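Local structure of ubiquitin-like-specific protease 2 (Saccharomyces cerevisiae, 5LNB) at residues C126-L131 with P157-L162. The protein is a cysteine protease of the peptidase C48 family that removes SUMO from modified proteins, here represented by its catalytic domain. Sequence-based numbering, arbitrary orientation.
Sequences CIITNL and PLVNIL
T129 faces N160 across parts of two antiparallel strands, 126-129 and 159-162, in a worked example of how one residue can serve a sheet with both backbone and side chain. Its N-H meets N160 O almost straight (2.9 Å, 172°), while the return bond from N160 N to T129 O is longer, at 3.3 Å. Two further backbone bonds close the other hydrogen-bonded pair, I127 with L162. Followed outward, the T129 side chain begins at CB, 4.0 Å from N160 O, and then forks. Its OG1, set between the backbone N and the carbonyl carbon (chi1 64°), lies 3.3 Å from N160 O, a possible but undecided hydrogen bond, and 3.5 Å from N160 CB, and shares a water with N160 ND2. The other branch, CG2, touches L162 CD1 at 3.6 Å, the two side chains crossing at about a right angle. Just beyond the strand, N130 ND2 donates to L158 O (2.9 Å), nearly in line with that carbonyl. On the face turned away from T129 and L162, the contact is apolar: V159 CG1 receives both I128 CG2 and L131 CD2, and C126 CB meets I161 CG2. Helix 172-190 covers this face, I178 touching C126 and I128, and I175 touching I161. Strands 122-129 and 159-164 are the third and fourth of the five in the protease domain's mixed sheet, flanked by 112-119 and 199-203.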
loop_
_atom_site.group_PDB
_atom_site.type_symbol
_atom_site.label_atom_id
_atom_site.label_comp_id
_atom_site.label_asym_id
_atom_site.label_seq_id
_atom_site.Cartn_x
_atom_site.Cartn_y
_atom_site.Cartn_z
ATOM N N CYS A 126 4.361 -4.962 0.440
ATOM C CA CYS A 126 4.385 -6.012 -0.562
ATOM C C CYS A 126 3.063 -6.022 -1.319
ATOM O O CYS A 126 2.074 -5.427 -0.895
ATOM C CB CYS A 126 4.676 -7.384 0.055
ATOM S SG CYS A 126 3.390 -7.998 1.090
ATOM N N ILE A 127 3.081 -6.678 -2.471
ATOM C CA ILE A 127 1.914 -6.863 -3.319
ATOM C C ILE A 127 1.899 -8.331 -3.724
ATOM O O ILE A 127 2.881 -8.831 -4.291
ATOM C CB ILE A 127 1.940 -5.949 -4.557
ATOM C CG1 ILE A 127 1.932 -4.488 -4.137
ATOM C CG2 ILE A 127 0.754 -6.253 -5.477
ATOM C CD1 ILE A 127 1.906 -3.492 -5.308
ATOM N N ILE A 128 0.813 -9.024 -3.400
ATOM C CA ILE A 128 0.699 -10.454 -3.671
ATOM C C ILE A 128 0.069 -10.636 -5.043
ATOM O O ILE A 128 -1.031 -10.132 -5.297
ATOM C CB ILE A 128 -0.133 -11.164 -2.596
ATOM C CG1 ILE A 128 0.330 -10.752 -1.196
ATOM C CG2 ILE A 128 -0.037 -12.682 -2.779
ATOM C CD1 ILE A 128 -0.424 -11.469 -0.084
ATOM N N THR A 129 0.758 -11.358 -5.928
ATOM C CA THR A 129 0.267 -11.620 -7.272
ATOM C C THR A 129 0.094 -13.120 -7.501
ATOM O O THR A 129 0.649 -13.958 -6.781
ATOM C CB THR A 129 1.221 -11.047 -8.337
ATOM O OG1 THR A 129 2.484 -11.727 -8.264
ATOM C CG2 THR A 129 1.438 -9.547 -8.119
ATOM N N ASN A 130 -0.684 -13.449 -8.533
ATOM C CA ASN A 130 -0.933 -14.802 -9.030
ATOM C C ASN A 130 -1.886 -15.608 -8.151
ATOM O O ASN A 130 -2.069 -16.814 -8.417
ATOM C CB ASN A 130 0.364 -15.601 -9.217
ATOM C CG ASN A 130 1.114 -15.172 -10.451
ATOM O OD1 ASN A 130 0.512 -14.655 -11.392
ATOM N ND2 ASN A 130 2.432 -15.372 -10.460
ATOM N N LEU A 131 -2.499 -15.011 -7.125
ATOM C CA LEU A 131 -3.502 -15.746 -6.361
ATOM C C LEU A 131 -4.665 -16.164 -7.249
ATOM O O LEU A 131 -5.221 -17.253 -7.078
ATOM C CB LEU A 131 -4.003 -14.908 -5.192
ATOM C CG LEU A 131 -2.969 -14.556 -4.114
ATOM C CD1 LEU A 131 -3.590 -13.578 -3.127
ATOM C CD2 LEU A 131 -2.495 -15.819 -3.414
ATOM N N PRO A 157 2.174 -23.199 -10.667
ATOM C CA PRO A 157 1.597 -21.867 -10.422
ATOM C C PRO A 157 2.199 -21.233 -9.175
ATOM O O PRO A 157 1.866 -21.690 -8.082
ATOM C CB PRO A 157 0.101 -22.152 -10.215
ATOM C CG PRO A 157 -0.081 -23.652 -10.411
ATOM C CD PRO A 157 1.267 -24.281 -10.253
ATOM N N LEU A 158 3.069 -20.233 -9.327
ATOM C CA LEU A 158 3.813 -19.662 -8.210
ATOM C C LEU A 158 3.177 -18.362 -7.739
ATOM O O LEU A 158 2.941 -17.454 -8.542
ATOM C CB LEU A 158 5.270 -19.410 -8.595
ATOM C CG LEU A 158 6.134 -20.667 -8.719
ATOM C CD1 LEU A 158 7.576 -20.285 -9.024
ATOM C CD2 LEU A 158 6.049 -21.486 -7.437
ATOM N N VAL A 159 2.920 -18.272 -6.440
ATOM C CA VAL A 159 2.440 -17.040 -5.824
ATOM C C VAL A 159 3.653 -16.180 -5.496
ATOM O O VAL A 159 4.565 -16.627 -4.793
ATOM C CB VAL A 159 1.619 -17.340 -4.563
ATOM C CG1 VAL A 159 1.181 -16.044 -3.879
ATOM C CG2 VAL A 159 0.425 -18.282 -4.884
ATOM N N ASN A 160 3.671 -14.951 -6.007
ATOM C CA ASN A 160 4.808 -14.054 -5.836
ATOM C C ASN A 160 4.399 -12.937 -4.895
ATOM O O ASN A 160 3.433 -12.211 -5.164
ATOM C CB ASN A 160 5.287 -13.488 -7.175
ATOM C CG ASN A 160 5.808 -14.564 -8.112
ATOM O OD1 ASN A 160 6.500 -15.484 -7.691
ATOM N ND2 ASN A 160 5.467 -14.461 -9.389
ATOM N N ILE A 161 5.108 -12.816 -3.782
ATOM C CA ILE A 161 4.910 -11.715 -2.853
ATOM C C ILE A 161 5.961 -10.671 -3.207
ATOM O O ILE A 161 7.125 -10.794 -2.823
ATOM C CB ILE A 161 5.010 -12.168 -1.397
ATOM C CG1 ILE A 161 3.945 -13.245 -1.119
ATOM C CG2 ILE A 161 4.872 -10.959 -0.450
ATOM C CD1 ILE A 161 4.020 -13.850 0.259
ATOM N N LEU A 162 5.554 -9.663 -3.975
ATOM C CA LEU A 162 6.476 -8.638 -4.455
ATOM C C LEU A 162 6.722 -7.637 -3.328
ATOM O O LEU A 162 5.826 -6.865 -2.968
ATOM C CB LEU A 162 5.904 -7.970 -5.702
ATOM C CG LEU A 162 5.444 -8.921 -6.818
ATOM C CD1 LEU A 162 4.797 -8.150 -7.977
ATOM C CD2 LEU A 162 6.600 -9.792 -7.328
HETATM O O HOH W 1 3.926 -11.876 -10.735
#